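Local coordinates for protein 3-hydroxyisobutyryl-CoA hydrolase (PDB 4HDT) that probably hydrolyses the thioester of 3-hydroxyisobutyryl-CoA to release 3-hydroxyisobutyrate and free coenzyme A, and binds zinc, at residues K106-M112 and V123-N128; E16-L21 and A201-D205; M112-G118 and T136-E142; A160-G165 and I181-F185; I243-R247 and A258-A262. All coordinates share one frame; numbering follows the deposited sequence. Where two conformers were deposited one is given.

Interaction 1 (K106-M112 and V123-N128); sequences KPYVSIM and VGAHGN
In the crotonase-like core, the end of helix 119-124 and the turn that carries the chain on into strand 129-132 fold back on strand 108-112. Asn128 and Tyr108 meet at one end. The side-chain OD1 of Asn128 accepts from Tyr108 N at 2.8 Å in a nearly straight bond (168°), while its ND2, with the acceptor close to the amide plane, gives a longer bond of 3.2 Å to Lys106 O. A third bond, Asn128 N to Tyr108 O at 3.1 Å, closes the set, and an asparagine suits the place because one amide can serve an N-H of the strand and a carbonyl of the residues leading into it. With CG anti to its backbone N (chi1 180°), the Tyr108 ring reaches past Gly127, CD1 3.6 Å from Gly127 CA, and OH gives a 2.9 Å hydrogen bond to Val123 O, which sits at the ring edge. Further along, Ser110 OG donates to Gly124 O at 2.8 Å. That oxygen also takes Gly127 N, the bond of a type I turn, and the two donors arrive from opposite faces of its plane. Met112, its chain bent at chi3, lays SD 3.5 Å from Gly124 C and beside the methyl of Ala125. Gly124 and Gly127 let the sulfur and the Tyr108 ring close on bare backbone. Helix 85-103 and helix 35-49 cover the Tyr108 ring through Ile101, Met41 and Leu45, and strand 108-112 lies between strands 56-61 and 129-132.

Interaction 2 (E16-L21 and A201-D205); sequences EGGVGL and AVIAD
Van der Waals contacts between Ile203 and the hairpin that links strands 11-16 and 19-24 carry most of this meeting of sheet and helix. The CG2 branch of Ile203, anti to its backbone N, reaches Glu16 O at 3.7 Å and also touches the aliphatic CB and CG of Glu16. Val19 points CG2 at the helix, 4.0 Å from Val202 O. Truly apolar pairs are Leu21 CD2 with Ile203 CD1 at 4.0 Å, the two side chains lying across one another, and Val19 CG2 with Val202 CG1 at 4.3 Å. Branched aliphatic residues suit this seam, since each can offer methyls in two directions.

Backbone contacts form the second group. Glu16 to Val19 make a type I' turn with positive phi at Gly17 and Gly18. Gly17, lacking a side chain, lets the turn sit against the helix, its CA 3.6 Å from Ile203 O.

Water 1 sits between the segments, 2.8 Å from Gly17 O and 2.9 Å from Val202 O, and can donate to either, though not necessarily to both at once.

Strand 19-21 and helix 201-205 run roughly antiparallel (152°). Strand 56-61 lies alongside, with Leu58 against Val19 and Leu21, while helix 207-214 packs on Ala201 and Val202.

Interaction 3 (M112-G118 and T136-E142); sequences MDGIVMG and TKMAMPE
Thr136 OG1 and Met112 O form a short 2.7 Å hydrogen bond in the carbonyl plane, and the same hydroxyl also pairs with Thr133 N. Beyond it the chains run as a two-stranded parallel sheet, Ile115, Val116 and Met117 pairing with Lys137, Met138 and Ala139. Lys137 N binds Gly114 O at 2.9 Å, and the bonds then alternate in direction through Val116 and Ala139 to Gly118 N, which meets Ala139 O at 3.1 Å.

The closely packed, buried side is that of Val116 and Met138. Met138 has CG anti to its backbone N (chi1 -171°) and then bends at chi3, bringing CE to 3.7 Å from Met112 SD; the same methyl lies 4.3 Å from Val116 CG1. Flexible methionines can fit their sulfurs and methyls to such a mixed apolar surface. On the opposite face Met117, in one of its two conformers, lays CG 3.6 Å from Ala139 CB, the small methyl leaving room for it. This side opens toward solvent at Lys137, whose amine leads away from the sheet.

Past the strands, Gly118 stands at the N-cap position of helix 119-124, CA 3.3 Å from Glu142 OE2. Crotonase-fold enzymes build part of their oxyanion hole at such a glycine-rich helix start, probably here too. Asp113 instead turns to His192, a zinc ligand, and its hydrogen bond to ND1 probably helps orient that imidazole.

Interaction 4 (A160-G165 and I181-F185); sequences APGKLG and IVMGF
The backbones come closest at Ala160 and Met183, whose CA atoms stand 4.5 Å apart, and Ala160 CA makes a CH...O contact of 3.5 Å with Met183 O. Met183 gives up the most surface to the contact. Its CG rests 3.9 Å from Ala160 CB, and in one of its two conformers a bend at chi3 turns the methyl at its end off the line of the chain while SD stays beside Leu164, 3.8 Å from Leu164 CB. Alanine is suited to position 160 because its single methyl lets the last turn of helix 177-183 come near.

That helix ends in a Schellman motif: Gly184 has positive phi, a conformation in which a side chain would press on the preceding carbonyl. Facing it, Pro161 to Leu164 form a type II' turn leading into helix 164-171, with Gly162 in its positive-phi corner and Lys163 at the N-cap position. The contact therefore sets the exit of one helix against the entry of another.

The Pro161 ring lies against the helix end, CG 3.2 Å from Val182 O and CD 3.8 Å from Met183 CA. Leu164 crosses Val182 at a slant, its CD1 4.0 Å from Val182 CG1, a branch held anti to the backbone N. Ile230 of helix 227-233 packs on Leu164, Phe175 lies against Met183, and Asp231 OD1 accepts a hydrogen bond from Lys163 N.

Interaction 5 (I243-R247 and A258-A262); sequences IAALR and ADLIA
Arg247 and Asp259 form a salt bridge across a pair of consecutive helices, 239-249 and 252-261, joined by a short turn and tilted against each other. The grip is end-on but converges on one atom: NH2 of Arg247 lies 2.8 Å from Asp259 OD1 and NH1 of Arg247 lies 3.0 Å from the same oxygen. NH2 meets OD1 at its anti lone pair, whereas NH1 comes from above the carboxylate plane. Both bonds are bent, at 144° and 135°, and the two flat groups are turned 44° against each other. At this exposed edge an arginine is apt, since its long chain can pass over an apolar neighbour before presenting its charge.

That neighbour is Ala258, whose methyl lies over one face of the guanidinium, 3.5 Å above the plane, while the carboxylate lies at the group's edge. Going inward, the same methyl meets Leu246 CB at 3.9 Å; the small residue allows Ile243 and Ala258 to bring their CA atoms within 5.3 Å.

Deeper still, Leu246 lies across Ile261, CD1 to CD1 at 3.8 Å. Tyr234 borders both of these side chains, and Trp229 and Cys233 of helix 227-233 also cover Leu246. Ile243 and Ile261 lie alongside one another, pointing opposite ways. With CG2 of Ile261 anti to its backbone N, that branch faces Ile243 and touches CD1 of Ile243 at 3.7 Å.

Interactions 1 and 3 share Met112 and interleave along the chain, strand 108-112 leading into strand 115-117 and helix 119-124. Interaction 4 touches both: Phe185 O lies 3.4 Å from Met112 CE, and Phe185 CD2 is 3.8 Å from Met138 SD. Interaction 2 reaches the same sheet as interaction 1, their centres 14 Å apart, and its two segments close a long loop of chain within which interactions 1, 3 and 4 all lie. Interaction 5 stands apart, its centre about 47 Å from that of interaction 2. Zinc lies nearest interaction 3, where the Asp113 side chain is about 6 Å from a bound ion; Lys106 of interaction 1 is about 9 Å from one.

Interaction 1 (K106-M112 and V123-N128)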
# COMPACT_ATOMS: atom_id res chain seq x y z
N LYS A 106 9.42 8.42 -17.23
CA LYS A 106 9.44 9.85 -16.91
C LYS A 106 9.29 10.06 -15.38
O LYS A 106 8.75 9.21 -14.70
CB LYS A 106 8.31 10.56 -17.66
CG LYS A 106 8.52 10.52 -19.17
CD LYS A 106 7.33 11.10 -19.92
CE LYS A 106 7.68 11.26 -21.39
NZ LYS A 106 6.59 11.82 -22.26
N PRO A 107 9.77 11.19 -14.86
CA PRO A 107 9.55 11.49 -13.42
C PRO A 107 8.06 11.35 -13.07
O PRO A 107 7.21 11.86 -13.80
CB PRO A 107 9.98 12.95 -13.31
CG PRO A 107 11.04 13.09 -14.37
CD PRO A 107 10.47 12.29 -15.52
N TYR A 108 7.80 10.69 -11.95
CA TYR A 108 6.44 10.48 -11.44
C TYR A 108 6.55 10.90 -9.97
O TYR A 108 7.18 10.21 -9.14
CB TYR A 108 6.01 9.02 -11.59
CG TYR A 108 4.62 8.65 -11.09
CD1 TYR A 108 4.37 8.47 -9.75
CD2 TYR A 108 3.57 8.40 -11.98
CE1 TYR A 108 3.11 8.09 -9.28
CE2 TYR A 108 2.33 8.05 -11.53
CZ TYR A 108 2.09 7.86 -10.19
OH TYR A 108 0.84 7.48 -9.72
N VAL A 109 5.92 12.03 -9.69
CA VAL A 109 5.98 12.67 -8.39
C VAL A 109 4.68 12.35 -7.65
O VAL A 109 3.59 12.58 -8.17
CB VAL A 109 6.10 14.21 -8.55
CG1 VAL A 109 6.14 14.89 -7.20
CG2 VAL A 109 7.30 14.59 -9.43
N SER A 110 4.78 11.77 -6.47
CA SER A 110 3.54 11.46 -5.72
C SER A 110 3.54 12.25 -4.44
O SER A 110 4.58 12.38 -3.76
CB SER A 110 3.40 10.01 -5.44
OG SER A 110 4.53 9.54 -4.73
N ILE A 111 2.40 12.87 -4.16
CA ILE A 111 2.22 13.66 -2.94
C ILE A 111 1.44 12.86 -1.91
O ILE A 111 0.22 12.93 -1.82
CB ILE A 111 1.54 15.03 -3.19
CG1 ILE A 111 2.18 15.78 -4.36
CG2 ILE A 111 1.50 15.85 -1.90
CD1 ILE A 111 3.62 16.13 -4.16
N MET A 112 2.20 12.08 -1.14
CA MET A 112 1.62 11.15 -0.17
C MET A 112 1.48 11.88 1.17
O MET A 112 2.08 11.55 2.19
CB MET A 112 2.53 9.90 -0.10
CG MET A 112 2.42 9.02 -1.35
SD MET A 112 3.28 7.45 -1.22
CE MET A 112 4.94 8.06 -1.34
N VAL A 123 -0.63 3.51 -5.55
CA VAL A 123 -0.48 4.56 -6.56
C VAL A 123 0.63 5.57 -6.24
O VAL A 123 1.14 6.21 -7.16
CB VAL A 123 -1.84 5.30 -6.89
CG1 VAL A 123 -2.77 4.39 -7.70
CG2 VAL A 123 -2.54 5.85 -5.68
N GLY A 124 1.02 5.68 -4.96
CA GLY A 124 2.06 6.64 -4.59
C GLY A 124 3.47 6.09 -4.45
O GLY A 124 4.45 6.74 -4.87
N ALA A 125 3.59 4.91 -3.86
CA ALA A 125 4.90 4.48 -3.31
C ALA A 125 5.77 3.74 -4.28
O ALA A 125 6.88 3.37 -3.94
CB ALA A 125 4.73 3.74 -2.00
N HIS A 126 5.26 3.48 -5.48
CA HIS A 126 6.10 2.98 -6.57
C HIS A 126 6.60 4.08 -7.51
O HIS A 126 7.28 3.79 -8.53
CB HIS A 126 5.35 1.92 -7.38
CG HIS A 126 4.86 0.79 -6.55
ND1 HIS A 126 5.72 -0.10 -5.94
CD2 HIS A 126 3.61 0.36 -6.26
CE1 HIS A 126 5.03 -1.02 -5.30
NE2 HIS A 126 3.74 -0.75 -5.47
N GLY A 127 6.28 5.35 -7.22
CA GLY A 127 6.81 6.48 -7.98
C GLY A 127 8.29 6.69 -7.77
O GLY A 127 8.90 6.01 -6.97
N ASN A 128 8.86 7.63 -8.50
CA ASN A 128 10.29 7.86 -8.42
C ASN A 128 10.66 9.15 -7.76
O ASN A 128 11.85 9.38 -7.47
CB ASN A 128 10.93 7.73 -9.81
CG ASN A 128 10.19 8.52 -10.86
OD1 ASN A 128 10.18 9.72 -10.77
ND2 ASN A 128 9.66 7.84 -11.94

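Interaction 2 (E16-L21 and A201-D205)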
# COMPACT_ATOMS: atom_id res chain seq x y z
N GLU A 16 -0.11 20.92 -17.35
CA GLU A 16 0.32 22.28 -17.11
C GLU A 16 1.83 22.35 -16.87
O GLU A 16 2.39 21.55 -16.11
CB GLU A 16 -0.43 22.82 -15.91
CG GLU A 16 -0.51 24.33 -15.93
CD GLU A 16 -1.41 24.86 -14.85
OE1 GLU A 16 -1.20 24.53 -13.68
OE2 GLU A 16 -2.33 25.63 -15.20
N GLY A 17 2.49 23.27 -17.56
CA GLY A 17 3.94 23.41 -17.46
C GLY A 17 4.70 22.17 -17.83
O GLY A 17 5.75 21.90 -17.29
N GLY A 18 4.15 21.38 -18.75
CA GLY A 18 4.77 20.15 -19.13
C GLY A 18 4.57 19.01 -18.15
O GLY A 18 5.11 17.94 -18.35
N VAL A 19 3.75 19.23 -17.12
CA VAL A 19 3.46 18.21 -16.11
C VAL A 19 2.05 17.66 -16.29
O VAL A 19 1.08 18.42 -16.29
CB VAL A 19 3.62 18.78 -14.70
CG1 VAL A 19 3.44 17.69 -13.63
CG2 VAL A 19 4.95 19.46 -14.56
N GLY A 20 1.95 16.36 -16.46
CA GLY A 20 0.69 15.65 -16.45
C GLY A 20 0.19 15.52 -15.01
O GLY A 20 0.82 14.88 -14.17
N LEU A 21 -0.98 16.11 -14.76
CA LEU A 21 -1.54 16.19 -13.40
C LEU A 21 -2.66 15.18 -13.28
O LEU A 21 -3.62 15.18 -14.08
CB LEU A 21 -2.06 17.61 -13.13
CG LEU A 21 -1.04 18.71 -13.38
CD1 LEU A 21 -1.76 20.05 -13.44
CD2 LEU A 21 0.04 18.68 -12.33
N ALA A 201 5.68 24.84 -7.68
CA ALA A 201 7.09 24.93 -8.14
C ALA A 201 7.46 23.81 -9.12
O ALA A 201 8.25 24.02 -10.03
CB ALA A 201 8.06 24.96 -6.97
N VAL A 202 6.90 22.61 -8.93
CA VAL A 202 7.11 21.49 -9.87
C VAL A 202 6.60 21.91 -11.24
O VAL A 202 7.25 21.72 -12.26
CB VAL A 202 6.38 20.20 -9.43
CG1 VAL A 202 6.43 19.12 -10.50
CG2 VAL A 202 6.94 19.67 -8.11
N ILE A 203 5.44 22.54 -11.24
CA ILE A 203 4.81 22.95 -12.48
C ILE A 203 5.56 24.12 -13.14
O ILE A 203 5.65 24.20 -14.36
CB ILE A 203 3.33 23.33 -12.21
CG1 ILE A 203 2.53 22.07 -11.86
CG2 ILE A 203 2.71 24.03 -13.42
CD1 ILE A 203 1.19 22.35 -11.21
N ALA A 204 6.10 25.01 -12.32
CA ALA A 204 6.69 26.26 -12.83
C ALA A 204 8.19 26.12 -13.09
O ALA A 204 8.68 26.58 -14.11
CB ALA A 204 6.40 27.39 -11.85
N ASP A 205 8.90 25.48 -12.16
CA ASP A 205 10.38 25.44 -12.16
C ASP A 205 10.97 24.04 -12.33
O ASP A 205 12.18 23.89 -12.57
CB ASP A 205 10.90 26.04 -10.84
CG ASP A 205 10.23 27.36 -10.49
OD1 ASP A 205 10.11 28.20 -11.41
OD2 ASP A 205 9.79 27.53 -9.32
O HOH W 1 7.51 21.86 -15.16

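Interaction 3 (M112-G118 and T136-E142)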
# COMPACT_ATOMS: atom_id res chain seq x y z
N MET A 112 2.20 12.08 -1.14
CA MET A 112 1.62 11.15 -0.17
C MET A 112 1.48 11.88 1.17
O MET A 112 2.08 11.55 2.19
CB MET A 112 2.53 9.90 -0.10
CG MET A 112 2.42 9.02 -1.35
SD MET A 112 3.28 7.45 -1.22
CE MET A 112 4.94 8.06 -1.34
N ASP A 113 0.59 12.86 1.14
CA ASP A 113 0.23 13.72 2.26
C ASP A 113 -0.92 13.08 3.02
O ASP A 113 -1.72 12.33 2.48
CB ASP A 113 -0.19 15.04 1.65
CG ASP A 113 -0.67 16.03 2.67
OD1 ASP A 113 -0.04 16.26 3.68
OD2 ASP A 113 -1.73 16.61 2.39
N GLY A 114 -0.97 13.31 4.31
CA GLY A 114 -2.09 12.83 5.11
C GLY A 114 -2.29 11.32 5.09
O GLY A 114 -1.33 10.54 5.03
N ILE A 115 -3.53 10.90 5.09
CA ILE A 115 -3.85 9.47 5.09
C ILE A 115 -3.47 8.84 3.73
O ILE A 115 -3.95 9.27 2.69
CB ILE A 115 -5.36 9.26 5.36
CG1 ILE A 115 -5.70 9.71 6.79
CG2 ILE A 115 -5.76 7.82 5.16
CD1 ILE A 115 -7.19 9.83 7.06
N VAL A 116 -2.63 7.82 3.75
CA VAL A 116 -2.19 7.12 2.55
C VAL A 116 -2.13 5.62 2.92
O VAL A 116 -1.21 5.15 3.61
CB VAL A 116 -0.79 7.59 2.11
CG1 VAL A 116 -0.41 6.89 0.81
CG2 VAL A 116 -0.68 9.11 1.91
N MET A 117 -3.11 4.84 2.52
CA MET A 117 -3.21 3.45 3.00
C MET A 117 -3.64 2.52 1.86
O MET A 117 -4.40 2.91 1.01
CB MET A 117 -4.16 3.32 4.21
CG MET A 117 -3.68 3.95 5.53
SD MET A 117 -4.73 3.43 6.91
CE MET A 117 -6.22 4.25 6.43
N GLY A 118 -3.11 1.29 1.89
CA GLY A 118 -3.50 0.22 0.97
C GLY A 118 -3.35 0.66 -0.46
O GLY A 118 -2.26 1.02 -0.91
N THR A 136 1.55 12.94 7.08
CA THR A 136 1.45 11.59 6.54
C THR A 136 1.15 10.52 7.61
O THR A 136 1.84 10.46 8.66
CB THR A 136 2.74 11.24 5.76
OG1 THR A 136 2.89 12.19 4.68
CG2 THR A 136 2.72 9.78 5.24
N LYS A 137 0.11 9.73 7.36
CA LYS A 137 -0.26 8.56 8.15
C LYS A 137 -0.40 7.43 7.16
O LYS A 137 -1.44 7.30 6.49
CB LYS A 137 -1.53 8.80 8.99
CG LYS A 137 -1.26 9.91 10.02
CD LYS A 137 -2.39 10.14 10.98
CE LYS A 137 -2.06 11.25 11.97
NZ LYS A 137 -2.11 12.64 11.36
N MET A 138 0.67 6.63 7.04
CA MET A 138 0.76 5.60 5.99
C MET A 138 0.61 4.24 6.61
O MET A 138 1.10 3.99 7.70
CB MET A 138 2.10 5.72 5.25
CG MET A 138 2.21 4.84 4.00
SD MET A 138 3.72 5.10 3.02
CE MET A 138 3.55 6.76 2.45
N ALA A 139 -0.08 3.34 5.93
CA ALA A 139 -0.27 2.01 6.47
C ALA A 139 -0.63 1.01 5.40
O ALA A 139 -1.11 1.39 4.32
CB ALA A 139 -1.36 1.99 7.54
N MET A 140 -0.33 -0.26 5.70
CA MET A 140 -0.87 -1.41 4.98
C MET A 140 -1.71 -2.22 5.97
O MET A 140 -1.22 -3.14 6.62
CB MET A 140 0.26 -2.24 4.34
CG MET A 140 1.10 -1.45 3.33
SD MET A 140 0.18 -0.91 1.88
CE MET A 140 -0.25 -2.48 1.09
N PRO A 141 -2.98 -1.84 6.14
CA PRO A 141 -3.83 -2.35 7.22
C PRO A 141 -4.71 -3.57 6.88
O PRO A 141 -5.64 -3.92 7.64
CB PRO A 141 -4.72 -1.15 7.47
CG PRO A 141 -4.99 -0.68 6.10
CD PRO A 141 -3.69 -0.80 5.36
N GLU A 142 -4.34 -4.24 5.80
CA GLU A 142 -5.13 -5.29 5.18
C GLU A 142 -5.52 -6.41 6.15
O GLU A 142 -6.61 -6.94 6.13
CB GLU A 142 -4.37 -5.85 3.98
CG GLU A 142 -4.40 -4.89 2.77
CD GLU A 142 -3.38 -3.77 2.78
OE1 GLU A 142 -2.54 -3.68 3.70
OE2 GLU A 142 -3.34 -3.00 1.75

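Interaction 4 (A160-G165 and I181-F185)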
# COMPACT_ATOMS: atom_id res chain seq x y z
N ALA A 160 12.18 -3.18 3.29
CA ALA A 160 12.36 -2.26 4.41
C ALA A 160 13.53 -2.77 5.27
O ALA A 160 13.82 -3.98 5.25
CB ALA A 160 11.10 -2.18 5.24
N PRO A 161 14.17 -1.87 6.03
CA PRO A 161 15.28 -2.31 6.88
C PRO A 161 14.86 -3.34 7.92
O PRO A 161 13.76 -3.23 8.49
CB PRO A 161 15.76 -1.01 7.54
CG PRO A 161 15.24 0.12 6.71
CD PRO A 161 13.95 -0.41 6.16
N GLY A 162 15.74 -4.30 8.19
CA GLY A 162 15.49 -5.19 9.32
C GLY A 162 14.19 -5.95 9.14
O GLY A 162 13.89 -6.43 8.05
N LYS A 163 13.40 -6.02 10.21
CA LYS A 163 12.06 -6.60 10.18
C LYS A 163 10.99 -5.51 10.26
O LYS A 163 9.85 -5.82 10.59
CB LYS A 163 11.88 -7.60 11.33
CG LYS A 163 12.90 -8.72 11.34
CD LYS A 163 12.86 -9.52 10.06
CE LYS A 163 13.91 -10.62 10.05
NZ LYS A 163 14.02 -11.16 8.68
N LEU A 164 11.35 -4.26 10.00
CA LEU A 164 10.36 -3.19 10.05
C LEU A 164 9.15 -3.46 9.14
O LEU A 164 8.00 -3.12 9.49
CB LEU A 164 10.99 -1.85 9.67
CG LEU A 164 12.03 -1.22 10.63
CD1 LEU A 164 12.41 0.15 10.14
CD2 LEU A 164 11.61 -1.17 12.07
N GLY A 165 9.41 -4.06 7.99
CA GLY A 165 8.31 -4.42 7.07
C GLY A 165 7.33 -5.42 7.65
O GLY A 165 6.08 -5.30 7.47
N ILE A 181 10.09 7.18 4.84
CA ILE A 181 11.39 7.36 4.18
C ILE A 181 12.37 6.28 4.68
O ILE A 181 13.08 5.64 3.89
CB ILE A 181 11.92 8.78 4.39
CG1 ILE A 181 10.97 9.78 3.69
CG2 ILE A 181 13.36 8.93 3.88
CD1 ILE A 181 11.26 11.23 4.05
N VAL A 182 12.40 6.04 6.00
CA VAL A 182 13.27 4.99 6.54
C VAL A 182 12.93 3.60 5.93
O VAL A 182 13.83 2.81 5.62
CB VAL A 182 13.16 4.99 8.10
CG1 VAL A 182 13.61 3.65 8.69
CG2 VAL A 182 13.91 6.18 8.67
N MET A 183 11.64 3.35 5.69
CA MET A 183 11.26 2.03 5.21
C MET A 183 11.36 1.88 3.69
O MET A 183 11.16 0.79 3.20
CB MET A 183 9.89 1.62 5.73
CG MET A 183 9.98 1.00 7.14
SD MET A 183 8.49 0.03 7.47
CE MET A 183 7.44 1.45 7.41
N GLY A 184 11.71 2.96 2.98
CA GLY A 184 11.85 2.86 1.53
C GLY A 184 10.56 3.02 0.78
O GLY A 184 10.48 2.69 -0.39
N PHE A 185 9.57 3.59 1.47
CA PHE A 185 8.24 3.86 0.83
C PHE A 185 8.16 5.28 0.26
O PHE A 185 7.22 5.63 -0.46
CB PHE A 185 7.10 3.69 1.85
CG PHE A 185 6.67 2.26 2.11
CD1 PHE A 185 7.56 1.31 2.58
CD2 PHE A 185 5.35 1.86 1.94
CE1 PHE A 185 7.18 0.01 2.85
CE2 PHE A 185 4.96 0.55 2.21
CZ PHE A 185 5.86 -0.39 2.69

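Interaction 5 (I243-R247 and A258-A262)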
# COMPACT_ATOMS: atom_id res chain seq x y z
N ILE A 243 4.33 -13.16 18.31
CA ILE A 243 3.52 -12.65 19.40
C ILE A 243 4.14 -13.04 20.74
O ILE A 243 4.27 -12.19 21.63
CB ILE A 243 2.06 -13.16 19.29
CG1 ILE A 243 1.39 -12.58 18.05
CG2 ILE A 243 1.25 -12.84 20.55
CD1 ILE A 243 0.06 -13.22 17.75
N ALA A 244 4.54 -14.31 20.90
CA ALA A 244 5.20 -14.77 22.15
C ALA A 244 6.45 -13.97 22.48
O ALA A 244 6.66 -13.61 23.63
CB ALA A 244 5.52 -16.26 22.10
N ALA A 245 7.25 -13.68 21.47
CA ALA A 245 8.48 -12.93 21.69
C ALA A 245 8.17 -11.49 22.08
O ALA A 245 8.81 -10.93 22.97
CB ALA A 245 9.32 -12.96 20.43
N LEU A 246 7.21 -10.86 21.39
CA LEU A 246 6.83 -9.49 21.73
C LEU A 246 6.34 -9.46 23.20
O LEU A 246 6.69 -8.55 23.95
CB LEU A 246 5.71 -8.97 20.80
CG LEU A 246 6.11 -8.70 19.37
CD1 LEU A 246 4.89 -8.61 18.44
CD2 LEU A 246 6.98 -7.44 19.29
N ARG A 247 5.58 -10.46 23.61
CA ARG A 247 5.09 -10.46 25.00
C ARG A 247 6.22 -10.70 25.96
O ARG A 247 6.28 -10.05 27.01
CB ARG A 247 3.95 -11.45 25.21
CG ARG A 247 2.74 -11.03 24.39
CD ARG A 247 1.44 -11.33 25.05
NE ARG A 247 0.28 -10.91 24.27
CZ ARG A 247 -0.19 -9.66 24.17
NH1 ARG A 247 0.43 -8.63 24.73
NH2 ARG A 247 -1.28 -9.44 23.46
N ALA A 258 1.94 -6.59 20.07
CA ALA A 258 1.29 -7.88 20.30
C ALA A 258 -0.21 -7.77 20.43
O ALA A 258 -0.96 -8.56 19.83
CB ALA A 258 1.88 -8.56 21.52
N ASP A 259 -0.67 -6.82 21.22
CA ASP A 259 -2.11 -6.62 21.39
C ASP A 259 -2.80 -6.34 20.07
O ASP A 259 -3.93 -6.81 19.86
CB ASP A 259 -2.40 -5.44 22.33
CG ASP A 259 -2.07 -5.72 23.82
OD1 ASP A 259 -1.91 -6.87 24.29
OD2 ASP A 259 -1.96 -4.74 24.59
N LEU A 260 -2.14 -5.55 19.23
CA LEU A 260 -2.76 -5.14 17.93
C LEU A 260 -2.81 -6.34 16.97
O LEU A 260 -3.86 -6.61 16.36
CB LEU A 260 -2.11 -3.90 17.32
CG LEU A 260 -2.75 -3.26 16.10
CD1 LEU A 260 -4.22 -2.97 16.38
CD2 LEU A 260 -2.05 -1.98 15.65
N ILE A 261 -1.73 -7.09 16.90
CA ILE A 261 -1.65 -8.27 16.07
C ILE A 261 -2.74 -9.27 16.44
O ILE A 261 -3.36 -9.91 15.59
CB ILE A 261 -0.24 -8.94 16.16
CG1 ILE A 261 0.78 -8.01 15.52
CG2 ILE A 261 -0.22 -10.31 15.49
CD1 ILE A 261 2.20 -8.43 15.81
N ALA A 262 -2.96 -9.40 17.74
CA ALA A 262 -3.86 -10.37 18.26
C ALA A 262 -5.29 -10.06 17.90
O ALA A 262 -6.13 -10.93 18.03
CB ALA A 262 -3.68 -10.48 19.77